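Local coordinates for Lin2118 protein (PDB 3OOU), which probably binds specific DNA sequences as a transcription factor, this chain being the AraC-type helix-turn-helix domain of a longer response regulator, at residues S4-N9 and G39-K44; S12-H17 and E48-Y53; D71-I76 and T83-F88; Q91-K94 and E98-N101. All blocks are in the same frame, centred on the assembly; numbering follows the deposited sequence.

Contact 1: residues S4-N9 and G39-K44; sequences SPIIQN and GQLFQK
I6 and L41 touch where helix 6-17 begins, in an AraC-type domain; as in its relatives, helix 35-46 corresponds to the second helix of a helix-turn-helix. In that motif the second helix is usually the one that reads DNA, and here its flank rests on the opening turn of helix 6-17. P5 holds the N-cap position just ahead of that turn. In I6 the backbone-proximal part makes the contact: CB and CG2 both lie 4.0 Å from L41 CD2, while the CG1 branch points elsewhere. The two side chains cross at about a right angle, and the CD2 methyl of L41 leans on the branch point of I6. L41 gets there with CG anti to its own backbone N (chi1 177°). I6 is further lined by I33, Y37 and L38.

I7 comes next and reaches deeper. It has two conformers; in one of them CG1 stands opposite the backbone N (chi1 -167°), and the chain then turns at chi2, carrying CD1 to the buried ring of F42. The methyl meets the ring obliquely; these two side chains also cross at about a right angle. E45 and M46, further along helix 35-46, also touch I7. The tightest approach is I7 CD1 to F42 CD1, 3.6 Å, and the same methyl sits 4.0 Å from F42 CA.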
loop_
_atom_site.group_PDB
_atom_site.type_symbol
_atom_site.label_atom_id
_atom_site.label_comp_id
_atom_site.label_asym_id
_atom_site.label_seq_id
_atom_site.Cartn_x
_atom_site.Cartn_y
_atom_site.Cartn_z
ATOM N N SER A 4 10.280 10.128 19.590
ATOM C CA SER A 4 9.531 9.571 18.426
ATOM C C SER A 4 9.290 8.071 18.600
ATOM O O SER A 4 10.199 7.264 18.367
ATOM C CB SER A 4 10.287 9.832 17.117
ATOM O OG SER A 4 10.551 11.214 16.938
ATOM N N PRO A 5 8.069 7.691 19.034
ATOM C CA PRO A 5 7.706 6.276 19.068
ATOM C C PRO A 5 7.918 5.602 17.712
ATOM O O PRO A 5 7.747 6.233 16.663
ATOM C CB PRO A 5 6.221 6.308 19.443
ATOM C CG PRO A 5 6.096 7.522 20.299
ATOM C CD PRO A 5 7.065 8.531 19.716
ATOM N N ILE A 6 8.318 4.333 17.753
ATOM C CA ILE A 6 8.591 3.534 16.558
ATOM C C ILE A 6 7.443 3.578 15.541
ATOM O O ILE A 6 7.678 3.712 14.336
ATOM C CB ILE A 6 8.886 2.062 16.953
ATOM C CG1 ILE A 6 10.172 1.984 17.783
ATOM C CG2 ILE A 6 8.966 1.165 15.715
ATOM C CD1 ILE A 6 10.348 0.679 18.559
ATOM N N ILE A 7 6.214 3.465 16.042
ATOM C CA ILE A 7 5.035 3.467 15.181
ATOM C C ILE A 7 4.943 4.760 14.350
ATOM O O ILE A 7 4.612 4.713 13.170
ATOM C CB ILE A 7 3.735 3.155 15.986
ATOM C CG1 ILE A 7 2.563 2.835 15.049
ATOM C CG2 ILE A 7 3.402 4.267 16.970
ATOM C CD1 ILE A 7 2.734 1.545 14.290
ATOM N N GLN A 8 5.266 5.903 14.955
ATOM C CA GLN A 8 5.260 7.167 14.215
ATOM C C GLN A 8 6.274 7.162 13.076
ATOM O O GLN A 8 5.971 7.609 11.973
ATOM C CB GLN A 8 5.529 8.346 15.142
ATOM C CG GLN A 8 4.413 8.624 16.117
ATOM C CD GLN A 8 4.759 9.738 17.076
ATOM O OE1 GLN A 8 5.398 10.721 16.699
ATOM N NE2 GLN A 8 4.334 9.595 18.322
ATOM N N ASN A 9 7.476 6.656 13.348
ATOM C CA ASN A 9 8.524 6.573 12.332
ATOM C C ASN A 9 8.159 5.678 11.147
ATOM O O ASN A 9 8.439 6.015 9.996
ATOM C CB ASN A 9 9.848 6.125 12.958
ATOM C CG ASN A 9 10.445 7.178 13.869
ATOM O OD1 ASN A 9 10.334 8.376 13.609
ATOM N ND2 ASN A 9 11.091 6.735 14.944
ATOM N N GLY A 39 5.612 -6.028 13.403
ATOM C CA GLY A 39 4.266 -6.419 12.980
ATOM C C GLY A 39 3.276 -6.410 14.131
ATOM O O GLY A 39 2.134 -5.962 13.980
ATOM N N GLN A 40 3.721 -6.896 15.288
ATOM C CA GLN A 40 2.857 -6.971 16.473
ATOM C C GLN A 40 2.507 -5.598 17.010
ATOM O O GLN A 40 1.356 -5.334 17.351
ATOM C CB GLN A 40 3.520 -7.793 17.574
ATOM C CG GLN A 40 3.675 -9.246 17.212
ATOM C CD GLN A 40 4.576 -9.981 18.166
ATOM O OE1 GLN A 40 5.589 -9.447 18.614
ATOM N NE2 GLN A 40 4.219 -11.220 18.482
ATOM N N LEU A 41 3.512 -4.732 17.087
ATOM C CA LEU A 41 3.324 -3.361 17.531
ATOM C C LEU A 41 2.378 -2.632 16.572
ATOM O O LEU A 41 1.489 -1.888 17.007
ATOM C CB LEU A 41 4.676 -2.647 17.626
ATOM C CG LEU A 41 4.661 -1.168 18.014
ATOM C CD1 LEU A 41 4.153 -0.969 19.443
ATOM C CD2 LEU A 41 6.049 -0.574 17.837
ATOM N N PHE A 42 2.551 -2.881 15.272
ATOM C CA PHE A 42 1.679 -2.289 14.269
ATOM C C PHE A 42 0.230 -2.749 14.444
ATOM O O PHE A 42 -0.682 -1.911 14.480
ATOM C CB PHE A 42 2.191 -2.554 12.846
ATOM C CG PHE A 42 1.603 -1.628 11.821
ATOM C CD1 PHE A 42 2.313 -0.510 11.389
ATOM C CD2 PHE A 42 0.331 -1.854 11.311
ATOM C CE1 PHE A 42 1.770 0.362 10.457
ATOM C CE2 PHE A 42 -0.222 -0.988 10.375
ATOM C CZ PHE A 42 0.499 0.119 9.943
ATOM N N GLN A 43 0.033 -4.065 14.578
ATOM C CA GLN A 43 -1.295 -4.631 14.807
ATOM C C GLN A 43 -1.942 -4.056 16.058
ATOM O O GLN A 43 -3.136 -3.729 16.055
ATOM C CB GLN A 43 -1.233 -6.155 14.911
ATOM C CG GLN A 43 -1.280 -6.876 13.587
ATOM C CD GLN A 43 -2.166 -8.105 13.647
ATOM O OE1 GLN A 43 -3.394 -8.003 13.590
ATOM N NE2 GLN A 43 -1.549 -9.275 13.761
ATOM N N LYS A 44 -1.154 -3.923 17.123
ATOM C CA LYS A 44 -1.643 -3.370 18.386
ATOM C C LYS A 44 -2.111 -1.924 18.244
ATOM O O LYS A 44 -3.217 -1.581 18.674
ATOM C CB LYS A 44 -0.570 -3.469 19.476
ATOM C CG LYS A 44 -0.989 -2.840 20.813
ATOM C CD LYS A 44 0.110 -2.932 21.860
ATOM C CE LYS A 44 0.413 -4.373 22.258
ATOM N NZ LYS A 44 -0.788 -5.041 22.825
#

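Contact 2: residues S12-H17 and E48-Y53; sequences SYITEH and EHFTDY
I14 pushes its CD1 methyl between the rings of F50 and Y53, bridging helix 6-17 to the first turn of helix 50-68, which corresponds to the long helix that links the two helix-turn-helix units in AraC-type domains. F50 and Y53 lie three residues apart, so both rings leave the same side of that turn and one methyl touches both. CD1 is 3.7 Å from F50 CE1 and also 3.7 Å from Y53 CE2, and it approaches each ring obliquely. The reach comes from an extended CG1 arm: chi2 is 170°, so CD1 lies as far from the backbone as the side chain allows. Past F50 the isoleucine runs in the opposite direction, ring and arm sliding by one another, whereas Y53 is met at a slant. All of this is apolar and largely buried, with M22, L54 and Y57 also packed against I14, and L24 and L27 of helix 24-31 against F50.

H49 is the N-cap residue of helix 50-68. The carboxylate of E48 lies beside the Y53 ring, with OE2 in the ring plane at the edge, 3.6 Å from Y53 CD1; the same oxygen forms a salt bridge with R56. The isoleucine methyl meets the tyrosine at different ring atoms, for besides CE2 it also touches the neighbouring carbon, I14 CD1 lying 3.8 Å from Y53 CD2.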
loop_
_atom_site.group_PDB
_atom_site.type_symbol
_atom_site.label_atom_id
_atom_site.label_comp_id
_atom_site.label_asym_id
_atom_site.label_seq_id
_atom_site.Cartn_x
_atom_site.Cartn_y
_atom_site.Cartn_z
ATOM N N SER A 12 5.336 7.417 9.058
ATOM C CA SER A 12 5.940 8.459 8.233
ATOM C C SER A 12 6.763 7.865 7.085
ATOM O O SER A 12 6.718 8.365 5.964
ATOM C CB SER A 12 6.775 9.411 9.094
ATOM O OG SER A 12 5.945 10.081 10.034
ATOM N N TYR A 13 7.492 6.785 7.373
ATOM C CA TYR A 13 8.270 6.066 6.358
ATOM C C TYR A 13 7.416 5.571 5.186
ATOM O O TYR A 13 7.821 5.679 4.026
ATOM C CB TYR A 13 8.999 4.879 6.991
ATOM C CG TYR A 13 10.150 4.349 6.168
ATOM C CD1 TYR A 13 11.436 4.866 6.330
ATOM C CD2 TYR A 13 9.960 3.325 5.239
ATOM C CE1 TYR A 13 12.503 4.383 5.586
ATOM C CE2 TYR A 13 11.026 2.827 4.490
ATOM C CZ TYR A 13 12.294 3.365 4.671
ATOM O OH TYR A 13 13.358 2.891 3.936
ATOM N N ILE A 14 6.244 5.021 5.498
ATOM C CA ILE A 14 5.302 4.573 4.464
ATOM C C ILE A 14 4.985 5.697 3.471
ATOM O O ILE A 14 5.018 5.473 2.266
ATOM C CB ILE A 14 4.014 3.947 5.075
ATOM C CG1 ILE A 14 4.349 2.607 5.744
ATOM C CG2 ILE A 14 2.919 3.769 4.003
ATOM C CD1 ILE A 14 3.229 2.004 6.583
ATOM N N THR A 15 4.724 6.907 3.979
ATOM C CA THR A 15 4.399 8.065 3.142
ATOM C C THR A 15 5.529 8.426 2.169
ATOM O O THR A 15 5.283 8.863 1.042
ATOM C CB THR A 15 4.041 9.292 4.022
ATOM O OG1 THR A 15 3.045 8.917 4.983
ATOM C CG2 THR A 15 3.515 10.446 3.181
ATOM N N GLU A 16 6.771 8.253 2.620
ATOM C CA GLU A 16 7.952 8.576 1.814
ATOM C C GLU A 16 8.296 7.510 0.779
ATOM O O GLU A 16 8.902 7.815 -0.254
ATOM C CB GLU A 16 9.176 8.763 2.716
ATOM C CG GLU A 16 8.934 9.570 3.975
ATOM C CD GLU A 16 9.439 10.990 3.877
ATOM O OE1 GLU A 16 9.858 11.413 2.776
ATOM O OE2 GLU A 16 9.422 11.687 4.916
ATOM N N HIS A 17 7.931 6.262 1.063
ATOM C CA HIS A 17 8.463 5.133 0.311
ATOM C C HIS A 17 7.411 4.129 -0.174
ATOM O O HIS A 17 7.764 3.041 -0.627
ATOM C CB HIS A 17 9.522 4.408 1.154
ATOM C CG HIS A 17 10.662 5.281 1.581
ATOM N ND1 HIS A 17 11.607 5.753 0.698
ATOM C CD2 HIS A 17 11.009 5.765 2.796
ATOM C CE1 HIS A 17 12.487 6.494 1.351
ATOM N NE2 HIS A 17 12.148 6.513 2.627
ATOM N N GLU A 48 -4.906 -3.365 12.766
ATOM C CA GLU A 48 -4.906 -4.187 11.555
ATOM C C GLU A 48 -3.478 -4.577 11.205
ATOM O O GLU A 48 -2.528 -3.989 11.723
ATOM C CB GLU A 48 -5.537 -3.424 10.384
ATOM C CG GLU A 48 -4.759 -2.180 9.977
ATOM C CD GLU A 48 -5.393 -1.414 8.840
ATOM O OE1 GLU A 48 -6.071 -2.029 7.981
ATOM O OE2 GLU A 48 -5.195 -0.182 8.798
ATOM N N HIS A 49 -3.332 -5.554 10.315
ATOM C CA HIS A 49 -2.014 -5.959 9.844
ATOM C C HIS A 49 -1.352 -4.845 9.055
ATOM O O HIS A 49 -2.021 -4.101 8.331
ATOM C CB HIS A 49 -2.123 -7.193 8.952
ATOM C CG HIS A 49 -2.518 -8.433 9.686
ATOM N ND1 HIS A 49 -1.603 -9.375 10.105
ATOM C CD2 HIS A 49 -3.731 -8.885 10.080
ATOM C CE1 HIS A 49 -2.236 -10.356 10.722
ATOM N NE2 HIS A 49 -3.529 -10.085 10.717
ATOM N N PHE A 50 -0.031 -4.758 9.188
ATOM C CA PHE A 50 0.777 -3.853 8.391
ATOM C C PHE A 50 0.422 -3.922 6.902
ATOM O O PHE A 50 0.253 -2.889 6.248
ATOM C CB PHE A 50 2.275 -4.147 8.597
ATOM C CG PHE A 50 3.160 -3.473 7.594
ATOM C CD1 PHE A 50 3.545 -2.145 7.765
ATOM C CD2 PHE A 50 3.589 -4.160 6.457
ATOM C CE1 PHE A 50 4.350 -1.514 6.826
ATOM C CE2 PHE A 50 4.397 -3.536 5.509
ATOM C CZ PHE A 50 4.773 -2.211 5.692
ATOM N N THR A 51 0.320 -5.132 6.360
ATOM C CA THR A 51 0.065 -5.254 4.922
ATOM C C THR A 51 -1.303 -4.706 4.526
ATOM O O THR A 51 -1.450 -4.164 3.431
ATOM C CB THR A 51 0.253 -6.694 4.386
ATOM O OG1 THR A 51 -0.696 -7.569 4.993
ATOM C CG2 THR A 51 1.672 -7.187 4.648
ATOM N N ASP A 52 -2.298 -4.825 5.410
ATOM C CA ASP A 52 -3.628 -4.273 5.111
ATOM C C ASP A 52 -3.620 -2.739 5.106
ATOM O O ASP A 52 -4.223 -2.112 4.226
ATOM C CB ASP A 52 -4.689 -4.849 6.057
ATOM C CG ASP A 52 -4.897 -6.345 5.849
ATOM O OD1 ASP A 52 -5.035 -6.770 4.682
ATOM O OD2 ASP A 52 -4.916 -7.096 6.849
ATOM N N TYR A 53 -2.900 -2.138 6.054
ATOM C CA TYR A 53 -2.717 -0.689 6.062
ATOM C C TYR A 53 -1.993 -0.234 4.794
ATOM O O TYR A 53 -2.392 0.743 4.154
ATOM C CB TYR A 53 -1.919 -0.247 7.292
ATOM C CG TYR A 53 -1.643 1.243 7.335
ATOM C CD1 TYR A 53 -2.480 2.104 8.047
ATOM C CD2 TYR A 53 -0.545 1.793 6.666
ATOM C CE1 TYR A 53 -2.234 3.471 8.087
ATOM C CE2 TYR A 53 -0.295 3.158 6.703
ATOM C CZ TYR A 53 -1.147 3.990 7.413
ATOM O OH TYR A 53 -0.915 5.343 7.463
#

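Contact 3: residues D71-I76 and T83-F88; sequences DNLTII and TDMAYF
M85, a selenomethionine in this crystal, points its CB toward the start of helix 73-79 and packs on T74 and L73. CB and CG serve mainly to carry the chain across, and the first real meeting is at the selenium: SE lies 4.1 Å from T74 CG2 and equally near T74 CA, so it packs against both the CA and the methyl of that residue. A bend at chi2 (-53°) sets SE there; a second bend at chi3 (-60°) turns the CE methyl toward L73. CE ends 3.6 Å from T74 OG1 and 3.8 Å from L73 CD2, touching both.

By analogy with AraC-type domains, helices 73-79 and 85-96 correspond to the two helices of a second helix-turn-helix, and M85 opens the latter, the helix in the recognition position of the motif, which in some relatives enters a DNA groove. D84 caps that helix: Y87 N donates to D84 OD1 over 3.0 Å, nearly straight at 165°, and meets the oxygen from well above the carboxylate plane. N72 takes the N-cap position of helix 73-79.

Further in, L73 hands the contact on to F88. Its CD2 comes up to the edge of the ring, close to the ring plane, 3.9 Å from F88 CE2. A77 of helix 73-79 touches both M85 and F88, while A62 of helix 50-68 and Y82 also touch the phenylalanine.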
loop_
_atom_site.group_PDB
_atom_site.type_symbol
_atom_site.label_atom_id
_atom_site.label_comp_id
_atom_site.label_asym_id
_atom_site.label_seq_id
_atom_site.Cartn_x
_atom_site.Cartn_y
_atom_site.Cartn_z
ATOM N N ASP A 71 -2.963 7.019 -18.319
ATOM C CA ASP A 71 -1.822 6.124 -18.366
ATOM C C ASP A 71 -2.262 4.677 -18.190
ATOM O O ASP A 71 -3.350 4.384 -17.690
ATOM C CB ASP A 71 -0.781 6.510 -17.308
ATOM C CG ASP A 71 -0.047 7.795 -17.649
ATOM O OD1 ASP A 71 -0.072 8.225 -18.825
ATOM O OD2 ASP A 71 0.568 8.382 -16.737
ATOM N N ASN A 72 -1.400 3.777 -18.631
ATOM C CA ASN A 72 -1.666 2.356 -18.596
ATOM C C ASN A 72 -1.845 1.820 -17.167
ATOM O O ASN A 72 -1.140 2.221 -16.247
ATOM C CB ASN A 72 -0.526 1.658 -19.331
ATOM C CG ASN A 72 -0.656 0.171 -19.331
ATOM O OD1 ASN A 72 -1.120 -0.418 -20.298
ATOM N ND2 ASN A 72 -0.234 -0.453 -18.245
ATOM N N LEU A 73 -2.810 0.921 -17.002
ATOM C CA LEU A 73 -3.190 0.375 -15.703
ATOM C C LEU A 73 -2.069 -0.374 -14.968
ATOM O O LEU A 73 -1.876 -0.194 -13.757
ATOM C CB LEU A 73 -4.392 -0.542 -15.894
ATOM C CG LEU A 73 -5.166 -1.047 -14.679
ATOM C CD1 LEU A 73 -6.629 -1.207 -15.052
ATOM C CD2 LEU A 73 -4.600 -2.354 -14.158
ATOM N N THR A 74 -1.358 -1.231 -15.696
ATOM C CA THR A 74 -0.205 -1.946 -15.162
ATOM C C THR A 74 0.891 -0.959 -14.760
ATOM O O THR A 74 1.540 -1.137 -13.729
ATOM C CB THR A 74 0.309 -2.993 -16.173
ATOM O OG1 THR A 74 -0.673 -4.031 -16.295
ATOM C CG2 THR A 74 1.625 -3.607 -15.723
ATOM N N ILE A 75 1.089 0.094 -15.551
ATOM C CA ILE A 75 2.062 1.134 -15.218
ATOM C C ILE A 75 1.646 1.850 -13.925
ATOM O O ILE A 75 2.466 2.141 -13.060
ATOM C CB ILE A 75 2.249 2.137 -16.393
ATOM C CG1 ILE A 75 2.688 1.395 -17.658
ATOM C CG2 ILE A 75 3.280 3.204 -16.045
ATOM C CD1 ILE A 75 3.159 2.292 -18.778
ATOM N N ILE A 76 0.350 2.127 -13.802
ATOM C CA ILE A 76 -0.163 2.798 -12.594
ATOM C C ILE A 76 -0.012 1.925 -11.342
ATOM O O ILE A 76 0.365 2.422 -10.271
ATOM C CB ILE A 76 -1.609 3.301 -12.772
ATOM C CG1 ILE A 76 -1.605 4.489 -13.738
ATOM C CG2 ILE A 76 -2.214 3.698 -11.413
ATOM C CD1 ILE A 76 -2.972 4.896 -14.258
ATOM N N THR A 83 3.972 -5.041 -7.987
ATOM C CA THR A 83 4.641 -5.754 -9.073
ATOM C C THR A 83 3.876 -7.019 -9.463
ATOM O O THR A 83 4.109 -7.588 -10.533
ATOM C CB THR A 83 6.088 -6.123 -8.702
ATOM O OG1 THR A 83 6.088 -6.952 -7.538
ATOM C CG2 THR A 83 6.913 -4.866 -8.434
ATOM N N ASP A 84 2.987 -7.465 -8.577
ATOM C CA ASP A 84 2.163 -8.656 -8.797
ATOM C C ASP A 84 0.766 -8.174 -9.185
ATOM O O ASP A 84 0.014 -7.671 -8.345
ATOM C CB ASP A 84 2.147 -9.500 -7.510
ATOM C CG ASP A 84 1.240 -10.735 -7.592
ATOM O OD1 ASP A 84 0.334 -10.809 -8.450
ATOM O OD2 ASP A 84 1.431 -11.637 -6.742
HETATM N N MSE A 85 0.434 -8.314 -10.465
HETATM C CA MSE A 85 -0.798 -7.747 -11.003
HETATM C C MSE A 85 -2.077 -8.453 -10.534
HETATM O O MSE A 85 -3.110 -7.804 -10.358
HETATM C CB MSE A 85 -0.726 -7.655 -12.527
HETATM C CG MSE A 85 0.279 -6.613 -13.013
HETATM SE SE MSE A 85 -0.022 -4.858 -12.216
HETATM C CE MSE A 85 -1.823 -4.550 -12.872
ATOM N N ALA A 86 -2.006 -9.766 -10.329
ATOM C CA ALA A 86 -3.135 -10.502 -9.763
ATOM C C ALA A 86 -3.415 -10.000 -8.348
ATOM O O ALA A 86 -4.573 -9.797 -7.967
ATOM C CB ALA A 86 -2.861 -12.005 -9.765
ATOM N N TYR A 87 -2.345 -9.778 -7.586
ATOM C CA TYR A 87 -2.449 -9.257 -6.225
ATOM C C TYR A 87 -3.009 -7.834 -6.218
ATOM O O TYR A 87 -3.925 -7.540 -5.452
ATOM C CB TYR A 87 -1.084 -9.328 -5.539
ATOM C CG TYR A 87 -1.054 -8.930 -4.083
ATOM C CD1 TYR A 87 -1.778 -9.645 -3.122
ATOM C CD2 TYR A 87 -0.268 -7.858 -3.657
ATOM C CE1 TYR A 87 -1.726 -9.287 -1.774
ATOM C CE2 TYR A 87 -0.210 -7.493 -2.315
ATOM C CZ TYR A 87 -0.944 -8.210 -1.383
ATOM O OH TYR A 87 -0.878 -7.858 -0.054
ATOM N N PHE A 88 -2.483 -6.965 -7.085
ATOM C CA PHE A 88 -3.037 -5.616 -7.231
ATOM C C PHE A 88 -4.540 -5.665 -7.507
ATOM O O PHE A 88 -5.324 -4.951 -6.875
ATOM C CB PHE A 88 -2.332 -4.834 -8.345
ATOM C CG PHE A 88 -3.005 -3.529 -8.684
ATOM C CD1 PHE A 88 -3.019 -2.481 -7.766
ATOM C CD2 PHE A 88 -3.634 -3.349 -9.916
ATOM C CE1 PHE A 88 -3.640 -1.270 -8.068
ATOM C CE2 PHE A 88 -4.260 -2.133 -10.234
ATOM C CZ PHE A 88 -4.261 -1.094 -9.304
#

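Contact 4: residues Q91-K94 and E98-N101; sequences QFKK and ETPN
F92 turns one face of its ring to P100, across the short turn that joins helix 85-96 to helix 100-107 at the end of the AraC-type domain. The turn carries the G-x-T-P sequence familiar from this family. The proline slides over the ring in the opposite direction to the phenylalanine side chain. Its CB sits 4.2 Å from the centroid of the F92 ring and only 14° off the normal, a CH-pi contact, while P100 CA approaches F92 CE2 to 3.5 Å over the same face. CG and CD of the proline cover the ring's root, near F92 CG and CD2. V59, K63 and L66 of helix 50-68 also pack on this buried ring.

The backbone carbonyl of E98 comes to the edge of the F92 ring instead. Its oxygen lies in the ring plane, 3.2 Å from F92 CD2. T99 follows as N-cap of helix 100-107.

K93 lies alongside the backbone of E98 as it leads into helix 100-107. Its chain bends at chi2 (66°), which lays CD 3.7 Å from E98 C and brings NZ to a hydrogen bond with G97 O; the carboxylate of E98 stays 4.8 Å from NZ at its OE1, near but not in contact. The backbone approach to the carbonyl is a CA-H...O contact, K93 CA to E98 O, 3.3 Å with 154° at the hydrogen.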
loop_
_atom_site.group_PDB
_atom_site.type_symbol
_atom_site.label_atom_id
_atom_site.label_comp_id
_atom_site.label_asym_id
_atom_site.label_seq_id
_atom_site.Cartn_x
_atom_site.Cartn_y
_atom_site.Cartn_z
ATOM N N GLN A 91 -6.430 -6.604 -4.383
ATOM C CA GLN A 91 -6.344 -5.557 -3.373
ATOM C C GLN A 91 -7.143 -4.304 -3.714
ATOM O O GLN A 91 -7.759 -3.702 -2.832
ATOM C CB GLN A 91 -4.876 -5.222 -3.090
ATOM C CG GLN A 91 -4.128 -6.336 -2.355
ATOM C CD GLN A 91 -4.770 -6.699 -1.027
ATOM O OE1 GLN A 91 -5.227 -5.829 -0.284
ATOM N NE2 GLN A 91 -4.813 -7.992 -0.727
ATOM N N PHE A 92 -7.142 -3.921 -4.988
ATOM C CA PHE A 92 -7.924 -2.772 -5.434
ATOM C C PHE A 92 -9.415 -3.046 -5.219
ATOM O O PHE A 92 -10.140 -2.189 -4.707
ATOM C CB PHE A 92 -7.645 -2.441 -6.906
ATOM C CG PHE A 92 -8.141 -1.085 -7.325
ATOM C CD1 PHE A 92 -7.285 0.009 -7.330
ATOM C CD2 PHE A 92 -9.471 -0.894 -7.708
ATOM C CE1 PHE A 92 -7.742 1.276 -7.715
ATOM C CE2 PHE A 92 -9.929 0.369 -8.083
ATOM C CZ PHE A 92 -9.064 1.451 -8.094
ATOM N N LYS A 93 -9.854 -4.247 -5.593
ATOM C CA LYS A 93 -11.248 -4.653 -5.400
ATOM C C LYS A 93 -11.626 -4.628 -3.920
ATOM O O LYS A 93 -12.699 -4.139 -3.556
ATOM C CB LYS A 93 -11.486 -6.046 -6.002
ATOM C CG LYS A 93 -12.878 -6.646 -5.769
ATOM C CD LYS A 93 -13.971 -5.861 -6.477
ATOM C CE LYS A 93 -15.340 -6.464 -6.194
ATOM N NZ LYS A 93 -16.430 -5.699 -6.850
ATOM N N LYS A 94 -10.737 -5.149 -3.080
ATOM C CA LYS A 94 -10.962 -5.205 -1.635
ATOM C C LYS A 94 -11.167 -3.816 -1.020
ATOM O O LYS A 94 -12.068 -3.618 -0.196
ATOM C CB LYS A 94 -9.805 -5.940 -0.951
ATOM C CG LYS A 94 -9.902 -6.011 0.569
ATOM C CD LYS A 94 -8.717 -6.736 1.176
ATOM C CE LYS A 94 -8.896 -6.891 2.677
ATOM N NZ LYS A 94 -7.655 -7.355 3.342
ATOM N N GLU A 98 -14.619 -2.056 -6.112
ATOM C CA GLU A 98 -14.716 -2.134 -7.573
ATOM C C GLU A 98 -13.399 -2.607 -8.187
ATOM O O GLU A 98 -12.333 -2.395 -7.612
ATOM C CB GLU A 98 -15.078 -0.760 -8.157
ATOM C CG GLU A 98 -16.390 -0.142 -7.646
ATOM C CD GLU A 98 -17.641 -0.719 -8.299
ATOM O OE1 GLU A 98 -17.530 -1.619 -9.164
ATOM O OE2 GLU A 98 -18.750 -0.261 -7.942
ATOM N N THR A 99 -13.467 -3.232 -9.362
ATOM C CA THR A 99 -12.251 -3.524 -10.129
ATOM C C THR A 99 -11.633 -2.211 -10.628
ATOM O O THR A 99 -12.348 -1.207 -10.786
ATOM C CB THR A 99 -12.532 -4.431 -11.339
ATOM O OG1 THR A 99 -13.393 -3.741 -12.249
ATOM C CG2 THR A 99 -13.178 -5.747 -10.904
ATOM N N PRO A 100 -10.309 -2.204 -10.878
ATOM C CA PRO A 100 -9.662 -0.969 -11.331
ATOM C C PRO A 100 -10.295 -0.341 -12.571
ATOM O O PRO A 100 -10.582 0.855 -12.569
ATOM C CB PRO A 100 -8.226 -1.402 -11.630
ATOM C CG PRO A 100 -8.005 -2.618 -10.814
ATOM C CD PRO A 100 -9.333 -3.285 -10.626
ATOM N N ASN A 101 -10.527 -1.120 -13.621
ATOM C CA ASN A 101 -11.042 -0.503 -14.838
ATOM C C ASN A 101 -12.526 -0.121 -14.736
ATOM O O ASN A 101 -12.964 0.820 -15.395
ATOM C CB ASN A 101 -10.702 -1.326 -16.090
ATOM C CG ASN A 101 -10.159 -0.462 -17.233
ATOM O OD1 ASN A 101 -9.439 0.525 -17.007
ATOM N ND2 ASN A 101 -10.494 -0.837 -18.466
#

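The four contacts fall into two pairs on opposite halves of the domain. Contacts 1 and 2 share helix 6-17, have centres 10 Å apart, and join through the F42 ring, whose CZ lies 3.6 Å from Y53 CG in an edge-to-face pair. Contacts 3 and 4, with centres 11 Å apart, have a helix in common as well, the one that starts at M85, and meet where P100 CB touches L73 CD1 at 3.8 Å. Contacts 1 and 3 are about 29 Å apart by centres, on opposite sides of the chain's centre. Helix 50-68 spans the gap, and a salt bridge ties contact 2 directly to contact 4, D52 OD1 to K94 NZ at 3.0 Å.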